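Local coordinates for aryl acylamidase (bacterium CSBL00001, PDB 4YJ6), which probably hydrolyses the amide bond of N-acylated aryl amines, as an aryl acylamidase of the amidase signature family, at residues 43-49 / 147-153; 38-42 / 490-495; 130-134 / 163-167; 168-172 / 194-198. All blocks are in the same frame, centred on the assembly; numbering follows the deposited sequence.

Contact 1. Residues 43-49 / 147-153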
# COMPACT_ATOMS: atom_id res chain seq x y z
N PRO A 43 7.64 9.29 17.48
CA PRO A 43 9.05 9.03 17.81
C PRO A 43 9.41 7.55 17.85
O PRO A 43 10.47 7.20 17.34
CB PRO A 43 9.22 9.67 19.19
CG PRO A 43 8.32 10.88 19.11
CD PRO A 43 7.08 10.36 18.34
N GLY A 44 8.57 6.69 18.42
CA GLY A 44 8.86 5.27 18.43
C GLY A 44 8.65 4.60 17.08
O GLY A 44 9.44 3.73 16.67
N LEU A 45 7.60 4.99 16.38
CA LEU A 45 7.26 4.38 15.09
C LEU A 45 8.20 4.77 13.96
O LEU A 45 8.46 3.96 13.09
CB LEU A 45 5.84 4.76 14.66
CG LEU A 45 4.70 4.45 15.61
CD1 LEU A 45 3.45 5.00 14.95
CD2 LEU A 45 4.61 2.93 15.96
N ASN A 46 8.65 6.03 13.92
CA ASN A 46 9.54 6.52 12.87
C ASN A 46 8.87 6.35 11.51
O ASN A 46 9.48 5.87 10.56
CB ASN A 46 10.91 5.82 12.91
CG ASN A 46 11.96 6.47 12.03
OD1 ASN A 46 12.09 7.70 11.94
ND2 ASN A 46 12.78 5.63 11.37
N ALA A 47 7.61 6.77 11.44
CA ALA A 47 6.81 6.65 10.22
C ALA A 47 6.86 7.93 9.38
O ALA A 47 6.77 7.88 8.17
CB ALA A 47 5.34 6.31 10.59
N VAL A 48 7.02 9.09 10.02
CA VAL A 48 6.97 10.37 9.31
C VAL A 48 8.36 10.81 8.89
O VAL A 48 9.28 10.79 9.70
CB VAL A 48 6.28 11.44 10.20
CG1 VAL A 48 6.30 12.83 9.52
CG2 VAL A 48 4.86 11.02 10.53
N VAL A 49 8.52 11.18 7.62
CA VAL A 49 9.81 11.62 7.14
C VAL A 49 9.82 13.09 6.70
O VAL A 49 10.89 13.67 6.50
CB VAL A 49 10.33 10.73 5.98
CG1 VAL A 49 10.50 9.31 6.49
CG2 VAL A 49 9.38 10.78 4.76
N PHE A 147 16.62 7.67 6.96
CA PHE A 147 15.59 7.85 7.99
C PHE A 147 15.54 6.68 8.98
O PHE A 147 15.14 6.85 10.14
CB PHE A 147 14.20 7.98 7.36
CG PHE A 147 14.06 9.16 6.45
CD1 PHE A 147 13.83 8.98 5.10
CD2 PHE A 147 14.18 10.46 6.95
CE1 PHE A 147 13.70 10.06 4.25
CE2 PHE A 147 14.05 11.56 6.11
CZ PHE A 147 13.80 11.37 4.75
N GLY A 148 15.92 5.49 8.53
CA GLY A 148 15.88 4.32 9.41
C GLY A 148 14.59 3.50 9.28
O GLY A 148 13.78 3.71 8.37
N PRO A 149 14.40 2.54 10.18
CA PRO A 149 13.26 1.63 10.04
C PRO A 149 11.94 2.17 10.56
O PRO A 149 11.89 2.83 11.60
CB PRO A 149 13.68 0.41 10.89
CG PRO A 149 14.56 1.01 11.97
CD PRO A 149 15.26 2.19 11.35
N THR A 150 10.84 1.88 9.86
CA THR A 150 9.53 2.17 10.41
C THR A 150 9.02 0.95 11.16
O THR A 150 8.92 -0.14 10.59
CB THR A 150 8.52 2.58 9.32
OG1 THR A 150 8.94 3.82 8.72
CG2 THR A 150 7.14 2.79 9.90
N ARG A 151 8.68 1.16 12.43
CA ARG A 151 8.39 0.08 13.37
C ARG A 151 6.90 -0.23 13.53
O ARG A 151 6.04 0.63 13.31
CB ARG A 151 9.02 0.43 14.74
CG ARG A 151 10.51 0.73 14.61
CD ARG A 151 11.19 0.96 15.99
NE ARG A 151 12.61 1.30 15.80
CZ ARG A 151 13.09 2.52 15.60
NH1 ARG A 151 12.29 3.58 15.57
NH2 ARG A 151 14.40 2.70 15.43
N ASN A 152 6.61 -1.46 13.93
CA ASN A 152 5.27 -1.97 13.98
C ASN A 152 4.56 -1.55 15.27
O ASN A 152 5.06 -1.89 16.36
CB ASN A 152 5.32 -3.51 13.92
CG ASN A 152 4.02 -4.10 13.50
OD1 ASN A 152 2.98 -3.77 14.06
ND2 ASN A 152 4.05 -4.94 12.45
N PRO A 153 3.41 -0.82 15.18
CA PRO A 153 2.71 -0.43 16.41
C PRO A 153 2.31 -1.61 17.27
O PRO A 153 2.01 -1.42 18.45
CB PRO A 153 1.45 0.30 15.90
CG PRO A 153 1.86 0.79 14.51
CD PRO A 153 2.72 -0.32 13.97

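Contact 2. Residues 38-42 / 490-495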
# COMPACT_ATOMS: atom_id res chain seq x y z
N ILE A 38 1.21 12.99 16.22
CA ILE A 38 2.45 12.67 15.53
C ILE A 38 3.61 12.95 16.47
O ILE A 38 4.52 12.14 16.60
CB ILE A 38 2.62 13.49 14.23
CG1 ILE A 38 1.56 13.05 13.18
CG2 ILE A 38 4.03 13.34 13.71
CD1 ILE A 38 1.48 14.00 11.91
N GLU A 39 3.62 14.13 17.09
CA GLU A 39 4.76 14.48 17.93
C GLU A 39 4.91 13.54 19.13
O GLU A 39 6.02 13.27 19.57
CB GLU A 39 4.65 15.95 18.37
CG GLU A 39 4.76 16.90 17.20
CD GLU A 39 6.10 16.79 16.48
OE1 GLU A 39 7.16 16.79 17.15
OE2 GLU A 39 6.10 16.68 15.23
N GLN A 40 3.79 13.05 19.64
CA GLN A 40 3.76 12.23 20.84
C GLN A 40 4.08 10.76 20.51
O GLN A 40 4.80 10.09 21.26
CB GLN A 40 2.38 12.29 21.46
CG GLN A 40 2.25 11.43 22.71
CD GLN A 40 0.82 11.24 23.18
OE1 GLN A 40 -0.11 11.25 22.37
NE2 GLN A 40 0.63 11.06 24.48
N ARG A 41 3.56 10.28 19.38
CA ARG A 41 3.50 8.83 19.12
C ARG A 41 4.47 8.36 18.04
O ARG A 41 4.93 7.22 18.06
CB ARG A 41 2.06 8.44 18.74
CG ARG A 41 1.05 8.60 19.87
CD ARG A 41 -0.31 8.08 19.49
NE ARG A 41 -0.33 6.61 19.47
CZ ARG A 41 -0.56 5.85 20.54
NH1 ARG A 41 -0.84 6.42 21.72
NH2 ARG A 41 -0.56 4.54 20.42
N ASP A 42 4.84 9.26 17.12
CA ASP A 42 5.69 8.86 16.01
C ASP A 42 7.16 8.67 16.39
O ASP A 42 7.85 7.98 15.70
CB ASP A 42 5.57 9.82 14.81
CG ASP A 42 6.28 9.28 13.56
OD1 ASP A 42 5.92 8.18 13.13
OD2 ASP A 42 7.20 9.93 13.06
N PRO A 490 -1.86 -1.61 20.00
CA PRO A 490 -1.18 -0.31 19.85
C PRO A 490 -1.77 0.82 20.73
O PRO A 490 -1.01 1.66 21.18
CB PRO A 490 -1.33 0.01 18.34
CG PRO A 490 -2.50 -0.83 17.86
CD PRO A 490 -2.46 -2.10 18.74
N ALA A 491 -3.07 0.82 20.96
CA ALA A 491 -3.73 1.89 21.73
C ALA A 491 -3.19 1.92 23.16
O ALA A 491 -3.18 2.98 23.80
CB ALA A 491 -5.23 1.70 21.74
N GLY A 492 -2.70 0.79 23.64
CA GLY A 492 -2.17 0.70 24.99
C GLY A 492 -0.66 0.64 25.10
O GLY A 492 -0.12 0.40 26.17
N ARG A 493 0.06 0.83 24.00
CA ARG A 493 1.50 0.68 24.05
C ARG A 493 2.13 1.85 24.80
O ARG A 493 1.62 2.96 24.78
CB ARG A 493 2.10 0.54 22.64
CG ARG A 493 2.14 1.84 21.83
CD ARG A 493 2.68 1.58 20.40
NE ARG A 493 2.66 2.82 19.61
CZ ARG A 493 3.62 3.73 19.62
NH1 ARG A 493 4.72 3.53 20.36
NH2 ARG A 493 3.48 4.84 18.89
N PRO A 494 3.25 1.60 25.49
CA PRO A 494 3.96 2.67 26.20
C PRO A 494 4.60 3.68 25.25
O PRO A 494 5.11 3.29 24.20
CB PRO A 494 5.05 1.91 26.98
CG PRO A 494 5.25 0.66 26.21
CD PRO A 494 3.90 0.29 25.68
N LEU A 495 4.58 4.96 25.61
CA LEU A 495 5.07 6.03 24.75
C LEU A 495 6.43 6.59 25.19
O LEU A 495 6.93 6.22 26.26
CB LEU A 495 4.05 7.16 24.73
CG LEU A 495 3.06 7.26 23.57
CD1 LEU A 495 2.85 5.97 22.79
CD2 LEU A 495 1.75 7.82 24.07
O HOH W 1 -0.54 4.23 23.66
O HOH W 2 6.61 5.62 20.64

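Contact 3. Residues 130-134 / 163-167. With PO4 (phosphate ion), chain B.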
# COMPACT_ATOMS: atom_id res chain seq x y z
N GLN A 130 4.75 13.48 4.76
CA GLN A 130 5.07 12.26 4.00
C GLN A 130 5.52 11.15 4.92
O GLN A 130 6.09 11.42 5.99
CB GLN A 130 6.22 12.51 3.03
CG GLN A 130 5.94 13.62 2.01
CD GLN A 130 7.15 13.89 1.14
OE1 GLN A 130 8.29 13.79 1.62
NE2 GLN A 130 6.92 14.28 -0.11
N THR A 131 5.31 9.91 4.48
CA THR A 131 5.67 8.73 5.24
C THR A 131 6.84 7.96 4.63
O THR A 131 7.10 8.03 3.43
CB THR A 131 4.45 7.77 5.34
OG1 THR A 131 3.96 7.51 4.01
CG2 THR A 131 3.32 8.42 6.16
N ASN A 132 7.53 7.18 5.48
CA ASN A 132 8.77 6.49 5.11
C ASN A 132 8.55 5.31 4.16
O ASN A 132 7.54 4.61 4.26
CB ASN A 132 9.40 5.94 6.40
CG ASN A 132 10.90 5.68 6.28
OD1 ASN A 132 11.56 6.21 5.41
ND2 ASN A 132 11.42 4.85 7.18
N SER A 133 9.54 5.09 3.28
CA SER A 133 9.59 3.96 2.34
C SER A 133 11.05 3.50 2.31
O SER A 133 11.95 4.30 2.55
CB SER A 133 9.14 4.43 0.92
OG SER A 133 9.45 3.48 -0.12
N PRO A 134 11.29 2.21 2.00
CA PRO A 134 12.64 1.74 1.66
C PRO A 134 13.09 2.34 0.33
O PRO A 134 12.28 2.81 -0.49
CB PRO A 134 12.45 0.23 1.48
CG PRO A 134 11.04 0.12 0.92
CD PRO A 134 10.27 1.16 1.76
N SER A 163 6.50 -1.59 0.84
CA SER A 163 7.24 -0.33 0.99
C SER A 163 6.46 0.84 1.60
O SER A 163 7.07 1.86 1.91
CB SER A 163 7.81 0.08 -0.38
OG SER A 163 6.76 0.32 -1.32
N SER A 164 5.14 0.72 1.77
CA SER A 164 4.36 1.81 2.39
C SER A 164 4.28 1.63 3.91
O SER A 164 3.20 1.74 4.48
CB SER A 164 2.91 1.83 1.89
OG SER A 164 2.86 1.77 0.48
N GLY A 165 5.41 1.44 4.57
CA GLY A 165 5.40 1.11 5.99
C GLY A 165 4.98 2.28 6.86
O GLY A 165 4.21 2.11 7.79
N GLY A 166 5.47 3.47 6.55
CA GLY A 166 5.06 4.63 7.33
C GLY A 166 3.56 4.88 7.26
O GLY A 166 2.92 5.27 8.25
N ALA A 167 2.98 4.70 6.06
CA ALA A 167 1.54 4.87 5.87
C ALA A 167 0.77 3.92 6.80
O ALA A 167 -0.12 4.33 7.56
CB ALA A 167 1.18 4.57 4.39
P PO4 B . 6.77 -1.65 -4.46
O1 PO4 B . 7.87 -2.57 -3.90
O2 PO4 B . 7.04 -1.59 -5.94
O3 PO4 B . 5.46 -2.30 -4.17
O4 PO4 B . 6.83 -0.26 -3.89
O HOH W 3 4.79 4.79 3.57

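Contact 4. Residues 168-172 / 194-198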
# COMPACT_ATOMS: atom_id res chain seq x y z
N ALA A 168 1.12 2.64 6.74
CA ALA A 168 0.38 1.66 7.51
C ALA A 168 0.58 1.89 9.03
O ALA A 168 -0.36 1.74 9.78
CB ALA A 168 0.80 0.23 7.14
N ALA A 169 1.79 2.21 9.45
CA ALA A 169 2.09 2.38 10.87
C ALA A 169 1.26 3.53 11.46
O ALA A 169 0.66 3.40 12.53
CB ALA A 169 3.61 2.62 11.09
N LEU A 170 1.17 4.65 10.75
CA LEU A 170 0.34 5.74 11.26
C LEU A 170 -1.12 5.34 11.39
O LEU A 170 -1.77 5.68 12.38
CB LEU A 170 0.45 6.99 10.37
CG LEU A 170 1.82 7.66 10.38
CD1 LEU A 170 1.80 8.91 9.45
CD2 LEU A 170 2.22 8.08 11.79
N VAL A 171 -1.66 4.62 10.40
CA VAL A 171 -3.05 4.22 10.44
C VAL A 171 -3.27 3.17 11.55
O VAL A 171 -4.26 3.25 12.26
CB VAL A 171 -3.50 3.66 9.06
CG1 VAL A 171 -4.93 3.06 9.12
CG2 VAL A 171 -3.41 4.84 8.03
N ALA A 172 -2.34 2.23 11.68
CA ALA A 172 -2.48 1.17 12.68
C ALA A 172 -2.37 1.72 14.10
O ALA A 172 -2.92 1.11 15.04
CB ALA A 172 -1.45 0.06 12.45
N TRP A 194 0.76 -6.77 7.82
CA TRP A 194 1.54 -6.84 9.06
C TRP A 194 1.08 -5.89 10.17
O TRP A 194 1.64 -5.94 11.26
CB TRP A 194 3.02 -6.57 8.77
CG TRP A 194 3.78 -7.75 8.22
CD1 TRP A 194 3.28 -8.99 7.92
CD2 TRP A 194 5.18 -7.79 7.90
NE1 TRP A 194 4.29 -9.80 7.44
CE2 TRP A 194 5.46 -9.10 7.43
CE3 TRP A 194 6.23 -6.86 8.01
CZ2 TRP A 194 6.74 -9.49 7.03
CZ3 TRP A 194 7.51 -7.26 7.60
CH2 TRP A 194 7.74 -8.56 7.11
N THR A 195 0.14 -4.99 9.90
CA THR A 195 -0.28 -3.98 10.91
C THR A 195 -1.78 -3.97 11.20
O THR A 195 -2.28 -3.02 11.82
CB THR A 195 0.14 -2.54 10.49
OG1 THR A 195 -0.47 -2.24 9.24
CG2 THR A 195 1.64 -2.44 10.38
N ASN A 196 -2.50 -5.01 10.81
CA ASN A 196 -3.93 -5.10 11.14
C ASN A 196 -4.69 -3.94 10.51
O ASN A 196 -5.65 -3.46 11.08
CB ASN A 196 -4.16 -5.07 12.70
CG ASN A 196 -5.52 -5.59 13.10
OD1 ASN A 196 -5.84 -6.74 12.81
ND2 ASN A 196 -6.30 -4.77 13.78
N THR A 197 -4.26 -3.49 9.33
CA THR A 197 -5.01 -2.47 8.62
C THR A 197 -5.50 -2.98 7.27
O THR A 197 -5.11 -4.06 6.81
CB THR A 197 -4.20 -1.19 8.47
OG1 THR A 197 -2.90 -1.50 7.94
CG2 THR A 197 -4.02 -0.52 9.87
N TYR A 198 -6.45 -2.24 6.69
CA TYR A 198 -7.05 -2.65 5.43
C TYR A 198 -6.36 -1.92 4.29
O TYR A 198 -6.31 -0.68 4.27
CB TYR A 198 -8.52 -2.29 5.49
CG TYR A 198 -9.30 -2.66 4.23
CD1 TYR A 198 -9.56 -4.00 3.92
CD2 TYR A 198 -9.77 -1.68 3.36
CE1 TYR A 198 -10.29 -4.34 2.79
CE2 TYR A 198 -10.48 -2.00 2.22
CZ TYR A 198 -10.74 -3.33 1.94
OH TYR A 198 -11.44 -3.65 0.82

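Contact 1. Residues 43-49 / 147-153
Gly44 O receives NH1 of Arg151 at 3.1 Å; the oxygen sits at the edge of the guanidinium, close to its plane, whereas the nitrogen stands above the carbonyl plane. The extended Arg151 chain runs past the same carbonyl with its CD. At Leu45 the backbone takes over, Arg151 N bonding Leu45 O at 2.9 Å, while Leu45 CD2 meets Pro153 CG at 3.8 Å, the two side chains crossing at about a right angle. Asn46 is the first residue beyond helix 27-45; its positive phi (58°) leaves the helical course and turns the chain toward strand 48-51, an outer strand of a three-stranded mixed sheet. With CG anti to the backbone N (chi1 -169°), its amide reaches across to the 147-149 loop, and ND2 spends both hydrogens there, on Phe147 O and Pro149 O, each 2.9 Å away and near the amide plane, while ND2 stands above the plane of each carbonyl. Asn46 O in turn accepts Thr150 OG1 at 2.8 Å, a hydroxyl also bonded by Asn132 ND2. Ala47 CB lies beside Thr150 CG2. Val49 completes the contact from above the Phe147 ring, in a CH-pi contact with CB 3.6 Å from the centroid and 8° off the normal. CG1 of Val49 rests over the CG-CD1 side of that ring. Without this ring, as with an alanine here, Val49 would probably face a gap.

Contact 2. Residues 38-42 / 490-495
Arg41 and Arg493 meet where the C-terminal tail folds back over the last turns of helix 27-45, just after the tail has left the short helix 488-491 at Gly492. Two direct hydrogen bonds join the segments, running in opposite senses. Arg493 NH2 donates to Arg41 O at 2.9 Å, the carbonyl oxygen lying in the guanidinium plane; Arg41 NH2 reaches Pro490 O, at the edge of its guanidinium and near the plane, at 3.0 Å, a weak bond because it is bent to 125°. Arg41 gets there through a bend in its chain (chi3 74°), whereas Arg493 is extended from CG to NE.

Charge comes next. The guanidinium planes stand 75° apart, and Arg41 NH2 approaches Arg493 NE to 3.7 Å. Both gather round the carboxylate of Asp173, whose OD2 forms salt bridges with Arg41 NE and Arg493 NH2, which probably offsets the paired positive charge.

Water adds a further link: one molecule accepts from Arg41 NH1 at 2.9 Å and donates to Ala491 O and Arg493 O, tying the arginine tip to the tail backbone on both sides of Gly492. A second accepts from Arg493 NH1 at 2.8 Å and donates weakly to Arg41 O.

Apolar packing comes from Leu495, the last modelled residue. Its CD1 lies over one face of each guanidinium, offset toward the rim and 3.8 Å above the plane of Arg41. The other methyl, CD2, touches the end of Gln40, whose side chain crosses that of Leu495 at about a right angle; CD2 lies 3.5 Å from Gln40 NE2.

Contact 3. Residues 130-134 / 163-167
Ser133 and Pro134 press on Ser163 in what fits the Ser-cisSer-Lys catalytic triad of amidase signature enzymes: a cis peptide precedes Ser163, its OG is hydrogen-bonded to Lys84 NZ, and its N is bonded to Ser187 OG. Ser163 OG points between its own backbone N and carbonyl carbon (chi1 63°) and donates to O4 of a phosphate ion at 2.6 Å. That ion, probably from the crystallisation liquor, is also held by Ser187 OG and by the N atoms of Gly184 and Gly185, a setting consistent with the oxyanion hole of the family. Behind the hydroxyl the packing is tight: Pro134 CD stands 3.4 Å from Ser163 CB, and the CA of Ser133 makes a CA-H...O contact of 3.3 Å with Ser163 O. Ser133 OG turns to its own neighbour, donating to Pro134 O in the carbonyl plane and on a lone pair.

In the fold, this is where the chain leaving strand 126-131 passes the start of helix 165-172. Ser164 centres an inverse gamma turn just before the helix, and Gly166 N then donates to Asn132 O at 3.3 Å. Closeness is possible because Gly166 has no side chain; a CB would fall 2.6 Å from Asn132 N and also clash with Thr131 CB. Thr131 CB instead lies against the Gly166-Ala167 peptide, 3.5 Å from Ala167 N. One water fills the corner, donating to Asn132 O at 2.8 Å and to Thr131 OG1, which is also bonded to Met83 O, and accepting from Ala167 N.

Contact 4. Residues 168-172 / 194-198
Thr195 and Thr197 share a first torsion (chi1 59° and 50°), each holding OG1 between its backbone N and carbonyl carbon, and this brings the two hydroxyls together against Ala168 while CG2 of Thr197 is left to meet Ala172. Thr197 OG1 donates to Thr195 OG1 at 2.9 Å, and Thr195 OG1 is bonded in turn to Pro191 O in the preceding turn, so the buried hydroxyls are satisfied in a short chain on their own side of the interface. No hydrogen bond crosses to the helix; the contact is close packing. Ala168 CB touches the oxygen end of the pair, 3.5 Å from Thr195 OG1. One turn later Ala172 CB touches both threonines, 3.3 Å from Thr195 O and 3.6 Å from Thr195 CB. The methyl of Thr197 comes within 3.6 Å of Ala172 CA and also touches Val171 CG1, at 3.8 Å. A glycine in place of Thr197 would probably open a gap beside Val171 and Ala172 and leave Thr195 OG1 without its donor.

Between the threonines, Asn196 has positive phi (62°) and, with two bonds back into the last turn, forms a Schellman motif that ends helix 190-195 and lets both neighbours face helix 165-172. The alanine-rich end of that helix thus lies against the exit from helix 190-195. Thr197 also packs on Ile227 of strand 223-228, and the chain runs directly into strand 198-201, where Tyr198 pairs with Thr228 in the eight-stranded mixed sheet.

From the N terminus, helix 27-45 opens contact 2 at 38-42 and contact 1 directly after it; Asp42 OD1 and OD2 bond the N atoms of Ala47 and Val48 where the two join. Strand 126-131 then opens contact 3 before 147-153 closes contact 1, so these two cross, and Asn132 bonds to both segments of contact 1. Helix 165-172 closes contact 3 with its first turn and opens contact 4 with its last; 194-198 closes that short loop, in series with contacts 1 and 3, and leads into the large sheet. Asn152 ND2 bonds Trp194 O, joining contacts 1 and 4. Finally 490-495 closes contact 2, a loop enclosing all the others, with Pro490 packed on Ala172.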